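Local coordinates for cyclopenase asqI (Emericella nidulans, PDB 5YY3), which catalyses the zinc-dependent ring contraction of cyclopenin-type benzodiazepinediones to viridicatins with loss of methyl isocyanate, a step in aspoquinolone mycotoxin biosynthesis, at residues T269-I273 against T285-L291; L318-L324 against A407-Q413; F573-A579 against F635-F641. All coordinates share one frame; numbering follows the deposited sequence.

Contact 1 of 3, residues T269-I273 against T285-L291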
# COMPACT_ATOMS: atom_id res chain seq x y z
N THR A 269 -5.08 -4.79 -25.71
CA THR A 269 -5.52 -6.14 -26.07
C THR A 269 -4.91 -6.57 -27.39
O THR A 269 -4.33 -5.75 -28.09
CB THR A 269 -7.05 -6.25 -26.24
OG1 THR A 269 -7.44 -5.53 -27.42
CG2 THR A 269 -7.78 -5.71 -25.03
N TRP A 270 -5.04 -7.85 -27.73
CA TRP A 270 -4.80 -8.27 -29.11
C TRP A 270 -5.77 -7.53 -30.02
O TRP A 270 -6.86 -7.11 -29.58
CB TRP A 270 -4.99 -9.77 -29.28
CG TRP A 270 -3.84 -10.63 -28.80
CD1 TRP A 270 -2.73 -10.22 -28.13
CD2 TRP A 270 -3.71 -12.04 -28.97
NE1 TRP A 270 -1.91 -11.29 -27.88
CE2 TRP A 270 -2.49 -12.42 -28.38
CE3 TRP A 270 -4.52 -13.03 -29.56
CZ2 TRP A 270 -2.04 -13.75 -28.37
CZ3 TRP A 270 -4.08 -14.34 -29.55
CH2 TRP A 270 -2.85 -14.70 -28.95
N TYR A 271 -5.39 -7.35 -31.27
CA TYR A 271 -6.35 -6.90 -32.26
C TYR A 271 -7.14 -8.11 -32.67
O TYR A 271 -6.56 -9.17 -32.94
CB TYR A 271 -5.68 -6.26 -33.46
CG TYR A 271 -5.16 -4.88 -33.17
CD1 TYR A 271 -3.88 -4.70 -32.65
CD2 TYR A 271 -5.95 -3.75 -33.39
CE1 TYR A 271 -3.40 -3.43 -32.37
CE2 TYR A 271 -5.48 -2.48 -33.11
CZ TYR A 271 -4.21 -2.32 -32.60
OH TYR A 271 -3.74 -1.05 -32.33
N SER A 272 -8.47 -7.96 -32.69
CA SER A 272 -9.38 -8.99 -33.19
C SER A 272 -8.96 -9.52 -34.55
O SER A 272 -8.83 -10.73 -34.75
CB SER A 272 -10.81 -8.46 -33.28
OG SER A 272 -11.46 -8.57 -32.03
N ILE A 273 -8.76 -8.60 -35.50
CA ILE A 273 -8.35 -9.00 -36.83
C ILE A 273 -6.91 -8.60 -37.06
O ILE A 273 -6.04 -9.46 -37.16
CB ILE A 273 -9.29 -8.41 -37.92
CG1 ILE A 273 -10.62 -9.19 -37.93
CG2 ILE A 273 -8.69 -8.59 -39.31
CD1 ILE A 273 -11.63 -8.71 -36.97
N THR A 285 -2.07 -10.90 -41.59
CA THR A 285 -3.29 -10.84 -40.80
C THR A 285 -3.59 -12.23 -40.23
O THR A 285 -3.84 -13.17 -40.98
CB THR A 285 -4.50 -10.32 -41.63
OG1 THR A 285 -4.31 -8.94 -41.97
CG2 THR A 285 -5.81 -10.46 -40.86
N ILE A 286 -3.52 -12.36 -38.91
CA ILE A 286 -3.94 -13.57 -38.22
C ILE A 286 -4.97 -13.19 -37.16
O ILE A 286 -4.61 -12.79 -36.06
CB ILE A 286 -2.77 -14.32 -37.53
CG1 ILE A 286 -1.56 -14.44 -38.46
CG2 ILE A 286 -3.23 -15.72 -37.08
CD1 ILE A 286 -1.68 -15.56 -39.45
N PRO A 287 -6.26 -13.30 -37.50
CA PRO A 287 -7.25 -12.84 -36.52
C PRO A 287 -7.22 -13.68 -35.25
O PRO A 287 -6.85 -14.85 -35.28
CB PRO A 287 -8.59 -12.98 -37.27
CG PRO A 287 -8.32 -13.88 -38.42
CD PRO A 287 -6.86 -13.81 -38.74
N ARG A 288 -7.58 -13.06 -34.13
CA ARG A 288 -7.67 -13.75 -32.85
C ARG A 288 -8.39 -15.10 -32.96
O ARG A 288 -7.96 -16.10 -32.36
CB ARG A 288 -8.38 -12.86 -31.83
CG ARG A 288 -8.48 -13.51 -30.47
CD ARG A 288 -9.24 -12.61 -29.51
NE ARG A 288 -10.60 -12.40 -30.01
CZ ARG A 288 -11.21 -11.22 -30.06
NH1 ARG A 288 -10.59 -10.11 -29.63
NH2 ARG A 288 -12.45 -11.16 -30.54
N ALA A 289 -9.48 -15.13 -33.72
CA ALA A 289 -10.31 -16.34 -33.85
C ALA A 289 -9.52 -17.52 -34.44
O ALA A 289 -9.75 -18.68 -34.08
CB ALA A 289 -11.54 -16.05 -34.70
N ARG A 290 -8.59 -17.20 -35.33
CA ARG A 290 -7.75 -18.19 -35.98
C ARG A 290 -6.79 -18.85 -34.96
O ARG A 290 -6.56 -20.07 -35.00
CB ARG A 290 -6.96 -17.52 -37.12
CG ARG A 290 -6.08 -18.43 -37.94
CD ARG A 290 -6.89 -19.44 -38.73
NE ARG A 290 -6.02 -20.37 -39.46
CZ ARG A 290 -6.35 -21.62 -39.76
NH1 ARG A 290 -7.53 -22.12 -39.37
NH2 ARG A 290 -5.50 -22.40 -40.41
N LEU A 291 -6.26 -18.06 -34.03
CA LEU A 291 -5.39 -18.59 -32.99
C LEU A 291 -6.18 -19.44 -32.01
O LEU A 291 -5.75 -20.53 -31.62
CB LEU A 291 -4.67 -17.46 -32.25
CG LEU A 291 -3.63 -16.72 -33.11
CD1 LEU A 291 -3.99 -15.26 -33.21
CD2 LEU A 291 -2.25 -16.88 -32.54
O HOH W 1 -10.94 -12.66 -34.53
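The carbonyl oxygen of S272 is gripped twice at the start of helix 288-304. R288 N donates to S272 O at 2.7 Å, with an N-H...O angle of 151° and the donor tilted from the carbonyl plane. A water donates a second hydrogen bond to S272 O at 2.9 Å while accepting one from A289 N, so one loop carbonyl serves two amides of the first helical turn, directly and through the water. P287, which cannot donate, holds the N-cap position and lays its CB against the same oxygen.

The side chain of R288 runs back over the loop. With CG anti to the backbone N (chi1 -179°), the chain sets off toward W270 and meets the indole at its edge, CG lying 4.1 Å from W270 CE3. It then bends at chi3 (61°), which brings the guanidinium beside S272: OG sits 3.0 Å from R288 NH1, and S272 CA lies over one face of the group. One turn on, L291 CD1 packs obliquely against W270 CZ3 at 3.8 Å, while W240, Y243 and F363 surround the rest of the indole. At the other end, I273 CG2 and T285 CG2 lie side by side, 3.8 Å apart. The arrangement is that of a helix start, with P287 as N-cap, held to the loop before it within the hemocyanin-type helical domain.

Contact 2 of 3, residues L318-L324 against A407-Q413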
# COMPACT_ATOMS: atom_id res chain seq x y z
N LEU A 318 -0.50 -40.15 -28.99
CA LEU A 318 0.30 -39.68 -27.87
C LEU A 318 0.58 -40.83 -26.91
O LEU A 318 -0.27 -41.72 -26.72
CB LEU A 318 -0.41 -38.53 -27.14
CG LEU A 318 -0.34 -37.23 -27.92
CD1 LEU A 318 -1.17 -36.15 -27.24
CD2 LEU A 318 1.12 -36.79 -28.08
N THR A 319 1.78 -40.80 -26.33
CA THR A 319 2.21 -41.76 -25.33
C THR A 319 2.88 -41.01 -24.18
O THR A 319 3.32 -39.87 -24.35
CB THR A 319 3.21 -42.78 -25.91
OG1 THR A 319 4.44 -42.12 -26.23
CG2 THR A 319 2.65 -43.43 -27.17
N ARG A 320 2.96 -41.66 -23.02
CA ARG A 320 3.71 -41.13 -21.88
C ARG A 320 5.07 -40.59 -22.31
O ARG A 320 5.49 -39.50 -21.92
CB ARG A 320 3.88 -42.21 -20.83
CG ARG A 320 4.67 -41.78 -19.59
CD ARG A 320 4.87 -42.97 -18.66
NE ARG A 320 5.27 -44.18 -19.39
CZ ARG A 320 5.32 -45.39 -18.85
NH1 ARG A 320 4.98 -45.56 -17.58
NH2 ARG A 320 5.71 -46.43 -19.58
N ASP A 321 5.74 -41.34 -23.18
CA ASP A 321 7.07 -40.98 -23.62
C ASP A 321 7.14 -39.78 -24.56
O ASP A 321 8.08 -38.98 -24.47
CB ASP A 321 7.72 -42.18 -24.31
CG ASP A 321 9.21 -41.99 -24.51
OD1 ASP A 321 9.62 -41.46 -25.57
OD2 ASP A 321 9.96 -42.36 -23.58
N ASN A 322 6.18 -39.65 -25.47
CA ASN A 322 6.29 -38.64 -26.52
C ASN A 322 5.39 -37.41 -26.35
O ASN A 322 5.50 -36.45 -27.13
CB ASN A 322 6.04 -39.29 -27.90
CG ASN A 322 4.56 -39.55 -28.19
OD1 ASN A 322 3.67 -39.37 -27.35
ND2 ASN A 322 4.29 -40.02 -29.41
N CYS A 323 4.51 -37.42 -25.35
CA CYS A 323 3.50 -36.37 -25.24
C CYS A 323 4.11 -34.96 -25.18
O CYS A 323 3.71 -34.10 -25.95
CB CYS A 323 2.59 -36.60 -24.02
SG CYS A 323 3.45 -36.74 -22.40
N LEU A 324 5.08 -34.72 -24.32
CA LEU A 324 5.58 -33.34 -24.17
C LEU A 324 6.36 -32.86 -25.39
O LEU A 324 6.24 -31.69 -25.80
CB LEU A 324 6.45 -33.21 -22.92
CG LEU A 324 5.68 -33.45 -21.62
CD1 LEU A 324 6.58 -33.17 -20.41
CD2 LEU A 324 4.43 -32.61 -21.59
N ALA A 407 -0.97 -32.28 -20.57
CA ALA A 407 -0.34 -33.50 -21.04
C ALA A 407 0.16 -34.31 -19.85
O ALA A 407 -0.04 -35.52 -19.78
CB ALA A 407 0.81 -33.18 -22.01
N ALA A 408 0.77 -33.60 -18.90
CA ALA A 408 1.37 -34.23 -17.74
C ALA A 408 0.35 -35.02 -16.90
O ALA A 408 0.67 -36.11 -16.43
CB ALA A 408 2.06 -33.18 -16.87
N THR A 409 -0.85 -34.49 -16.70
CA THR A 409 -1.80 -35.26 -15.90
C THR A 409 -2.47 -36.38 -16.72
O THR A 409 -2.98 -37.36 -16.15
CB THR A 409 -2.90 -34.38 -15.27
OG1 THR A 409 -3.96 -34.17 -16.22
CG2 THR A 409 -2.34 -33.05 -14.82
N ARG A 410 -2.45 -36.23 -18.05
CA ARG A 410 -2.97 -37.26 -18.96
C ARG A 410 -2.09 -38.52 -19.05
O ARG A 410 -2.61 -39.62 -19.21
CB ARG A 410 -3.16 -36.68 -20.37
CG ARG A 410 -4.50 -35.98 -20.56
CD ARG A 410 -5.63 -36.98 -20.76
NE ARG A 410 -5.66 -37.47 -22.13
CZ ARG A 410 -5.75 -38.75 -22.46
NH1 ARG A 410 -5.81 -39.68 -21.51
NH2 ARG A 410 -5.76 -39.12 -23.73
N TYR A 411 -0.78 -38.35 -18.95
CA TYR A 411 0.15 -39.48 -19.03
C TYR A 411 1.07 -39.55 -17.82
O TYR A 411 2.24 -39.17 -17.90
CB TYR A 411 0.96 -39.40 -20.33
CG TYR A 411 0.06 -39.40 -21.54
CD1 TYR A 411 -0.54 -40.57 -21.99
CD2 TYR A 411 -0.24 -38.22 -22.21
CE1 TYR A 411 -1.40 -40.57 -23.08
CE2 TYR A 411 -1.09 -38.21 -23.31
CZ TYR A 411 -1.66 -39.39 -23.73
OH TYR A 411 -2.50 -39.37 -24.81
N PRO A 412 0.53 -40.05 -16.69
CA PRO A 412 1.26 -40.11 -15.42
C PRO A 412 2.47 -41.03 -15.52
O PRO A 412 2.61 -41.74 -16.52
CB PRO A 412 0.23 -40.69 -14.44
CG PRO A 412 -1.09 -40.62 -15.12
CD PRO A 412 -0.85 -40.55 -16.58
N GLN A 413 3.35 -41.01 -14.53
CA GLN A 413 4.51 -41.91 -14.54
C GLN A 413 4.73 -42.47 -13.15
O GLN A 413 4.43 -41.82 -12.15
CB GLN A 413 5.77 -41.18 -15.03
CG GLN A 413 6.17 -39.95 -14.22
CD GLN A 413 7.31 -39.17 -14.86
OE1 GLN A 413 7.87 -39.57 -15.87
NE2 GLN A 413 7.64 -38.01 -14.28
O HOH W 2 -2.96 -41.69 -26.20
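The backbones come closest where R320 and Y411 face each other, CA to CA 4.8 Å, as the turn leading into helix 323-331 passes the residue at which the chain leaves helix 391-410. Y411 carries most of the contact. Its CG lies anti to the carbonyl carbon (chi1 -59°), which turns the ring toward the turn, with the T319 carbonyl carbon over one face. Obliquely to the ring come C323 CB, 3.7 Å from Y411 CD2, and L318 CB, 3.7 Å from Y411 CZ; the C323 sulfur makes an oblique sulfur-aromatic contact, SG standing 5.0 Å from the ring centroid.

The phenol oxygen is tied to the turn by water: the molecule donates to L318 O and accepts from Y411 OH, each at 2.7 Å. R320 packs its CA on Y411 CB and extends its side chain past P412, CD resting 3.3 Å from P412 O and also touching Q413 CB. Deeper in, L324 CD2 meets A407 CB at 3.7 Å, an apolar contact between the two helices, with C323 CB also near A407 CB.

The turn that receives the tyrosine is itself firmly braced. T319 N donates to N322 OD1 at 2.6 Å, and N322 N returns a bond to T319 OG1, while C323 N bonds to T319 O. The threonine bond is an ST motif, leading into a helix of the hemocyanin-type, zinc-binding domain.

Contact 3 of 3, residues F573-A579 against F635-F641; sequences FVAFCIA and FITSTTF
Strands 571-580 and 636-644 are antiparallel neighbours in the beta-sheet domain related to the Ig-like domain of hemocyanins, and F573-A579 and F635-F641 form an unbroken ladder between them. The hydrogen-bonded pairs are F573 with F641, A575 with T639 and C577 with T637, each joined both ways; A579 N to F635 O, 2.8 Å, adds a seventh bond. F573 N to F641 O is almost straight, 176° at the hydrogen.

On the face bearing A575 and C577, F641 folds back over its partner strand. Its CG sits between the backbone N and the carbonyl carbon (chi1 67°), laying the ring over F573 CB, a CH-pi contact of 3.8 Å to the centroid, with A575 N at the ring's edge. The F573 ring leads away, its plane at 35° to that of F641. On the face bearing V574, F576 and I578, F576 CE2 meets I636 CG2 at 3.5 Å, and I578 CG1 packs beside I636 CG1 at 3.7 Å. F635 brings its ring edge to I578 CG1. S638 OG bonds to I627 O.

Regular backbone bonding thus fixes the register, while the F641-F573 contact at one end and the F576, I578 and I636 cluster toward the other add apolar packing on opposite faces of the sheet.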
# COMPACT_ATOMS: atom_id res chain seq x y z
N PHE A 573 11.01 -22.93 2.22
CA PHE A 573 11.01 -23.72 0.99
C PHE A 573 11.21 -25.19 1.32
O PHE A 573 11.61 -25.53 2.43
CB PHE A 573 12.11 -23.25 0.03
CG PHE A 573 11.78 -21.99 -0.71
CD1 PHE A 573 11.68 -20.77 -0.03
CD2 PHE A 573 11.58 -22.00 -2.09
CE1 PHE A 573 11.39 -19.59 -0.71
CE2 PHE A 573 11.28 -20.83 -2.77
CZ PHE A 573 11.18 -19.61 -2.07
N VAL A 574 10.93 -26.07 0.38
CA VAL A 574 11.22 -27.48 0.57
C VAL A 574 12.23 -27.94 -0.47
O VAL A 574 12.12 -27.58 -1.65
CB VAL A 574 9.94 -28.34 0.48
CG1 VAL A 574 10.28 -29.83 0.55
CG2 VAL A 574 8.96 -27.95 1.58
N ALA A 575 13.23 -28.69 -0.04
CA ALA A 575 14.18 -29.30 -0.96
C ALA A 575 13.81 -30.75 -1.16
O ALA A 575 13.41 -31.43 -0.23
CB ALA A 575 15.59 -29.18 -0.44
N PHE A 576 13.95 -31.22 -2.39
CA PHE A 576 13.58 -32.56 -2.79
C PHE A 576 14.75 -33.17 -3.55
O PHE A 576 15.35 -32.51 -4.41
CB PHE A 576 12.31 -32.52 -3.65
CG PHE A 576 12.08 -33.75 -4.48
CD1 PHE A 576 12.65 -33.87 -5.75
CD2 PHE A 576 11.26 -34.78 -4.03
CE1 PHE A 576 12.43 -34.98 -6.53
CE2 PHE A 576 11.04 -35.90 -4.81
CZ PHE A 576 11.62 -36.00 -6.06
N CYS A 577 15.08 -34.41 -3.22
CA CYS A 577 16.15 -35.10 -3.91
C CYS A 577 15.72 -36.52 -4.21
O CYS A 577 15.27 -37.27 -3.33
CB CYS A 577 17.45 -35.09 -3.08
SG CYS A 577 18.90 -35.64 -4.07
N ILE A 578 15.81 -36.90 -5.48
CA ILE A 578 15.51 -38.26 -5.88
C ILE A 578 16.77 -38.89 -6.49
O ILE A 578 17.56 -38.21 -7.17
CB ILE A 578 14.31 -38.32 -6.87
CG1 ILE A 578 13.98 -39.76 -7.27
CG2 ILE A 578 14.55 -37.47 -8.11
CD1 ILE A 578 12.71 -39.89 -8.09
N ALA A 579 17.00 -40.17 -6.21
CA ALA A 579 18.10 -40.88 -6.85
C ALA A 579 17.57 -41.80 -7.94
O ALA A 579 16.74 -42.68 -7.69
CB ALA A 579 18.91 -41.68 -5.81
N PHE A 635 14.65 -43.92 -1.81
CA PHE A 635 15.45 -43.26 -2.86
C PHE A 635 15.00 -41.78 -3.09
O PHE A 635 15.47 -41.12 -4.03
CB PHE A 635 15.33 -44.07 -4.17
CG PHE A 635 13.92 -44.17 -4.68
CD1 PHE A 635 13.03 -45.07 -4.11
CD2 PHE A 635 13.47 -43.32 -5.68
CE1 PHE A 635 11.72 -45.14 -4.55
CE2 PHE A 635 12.17 -43.39 -6.12
CZ PHE A 635 11.29 -44.30 -5.56
N ILE A 636 14.08 -41.31 -2.25
CA ILE A 636 13.66 -39.91 -2.23
C ILE A 636 13.85 -39.38 -0.82
O ILE A 636 13.63 -40.11 0.16
CB ILE A 636 12.16 -39.72 -2.64
CG1 ILE A 636 11.96 -39.99 -4.14
CG2 ILE A 636 11.67 -38.31 -2.29
CD1 ILE A 636 10.49 -40.23 -4.54
N THR A 637 14.30 -38.14 -0.70
CA THR A 637 14.33 -37.49 0.59
C THR A 637 14.02 -36.00 0.42
O THR A 637 14.10 -35.46 -0.69
CB THR A 637 15.69 -37.66 1.28
OG1 THR A 637 15.56 -37.39 2.68
CG2 THR A 637 16.74 -36.74 0.66
N SER A 638 13.63 -35.35 1.50
CA SER A 638 13.25 -33.94 1.43
C SER A 638 13.49 -33.28 2.76
O SER A 638 13.55 -33.95 3.80
CB SER A 638 11.79 -33.78 1.00
OG SER A 638 10.92 -34.24 2.00
N THR A 639 13.64 -31.96 2.72
CA THR A 639 13.99 -31.21 3.90
C THR A 639 13.55 -29.77 3.73
O THR A 639 13.50 -29.26 2.61
CB THR A 639 15.51 -31.29 4.17
OG1 THR A 639 15.80 -30.79 5.48
CG2 THR A 639 16.27 -30.46 3.16
N THR A 640 13.20 -29.11 4.82
CA THR A 640 12.79 -27.71 4.73
C THR A 640 14.01 -26.81 4.94
O THR A 640 14.95 -27.19 5.60
CB THR A 640 11.67 -27.39 5.75
OG1 THR A 640 10.65 -28.38 5.66
CG2 THR A 640 11.02 -26.03 5.44
N PHE A 641 14.01 -25.65 4.31
CA PHE A 641 15.03 -24.63 4.55
C PHE A 641 14.37 -23.28 4.35
O PHE A 641 13.25 -23.19 3.86
CB PHE A 641 16.24 -24.79 3.62
CG PHE A 641 15.93 -24.53 2.16
CD1 PHE A 641 15.28 -25.48 1.39
CD2 PHE A 641 16.33 -23.35 1.55
CE1 PHE A 641 15.00 -25.25 0.05
CE2 PHE A 641 16.07 -23.13 0.21
CZ PHE A 641 15.41 -24.08 -0.53

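Followed from the N terminus, the three contacts open and close in series, with none nested in or crossing another. Contact 1 closes a short loop of eleven residues just ahead of helix 288-304, on the far side of the chain's centre from contact 3. Contact 2 spans 82 residues, more than half of them helical, and joins the entry of helix 323-331 to the exit of helix 391-410; there L324 lies about 11 Å, side chain to side chain, from the zinc ligand H218. Contact 3 brings two strands together across 55 residues in the beta-sheet domain. Contacts 2 and 3 approach within about 8 Å at their nearest atoms, whereas contacts 1 and 3 stay about 30 Å apart.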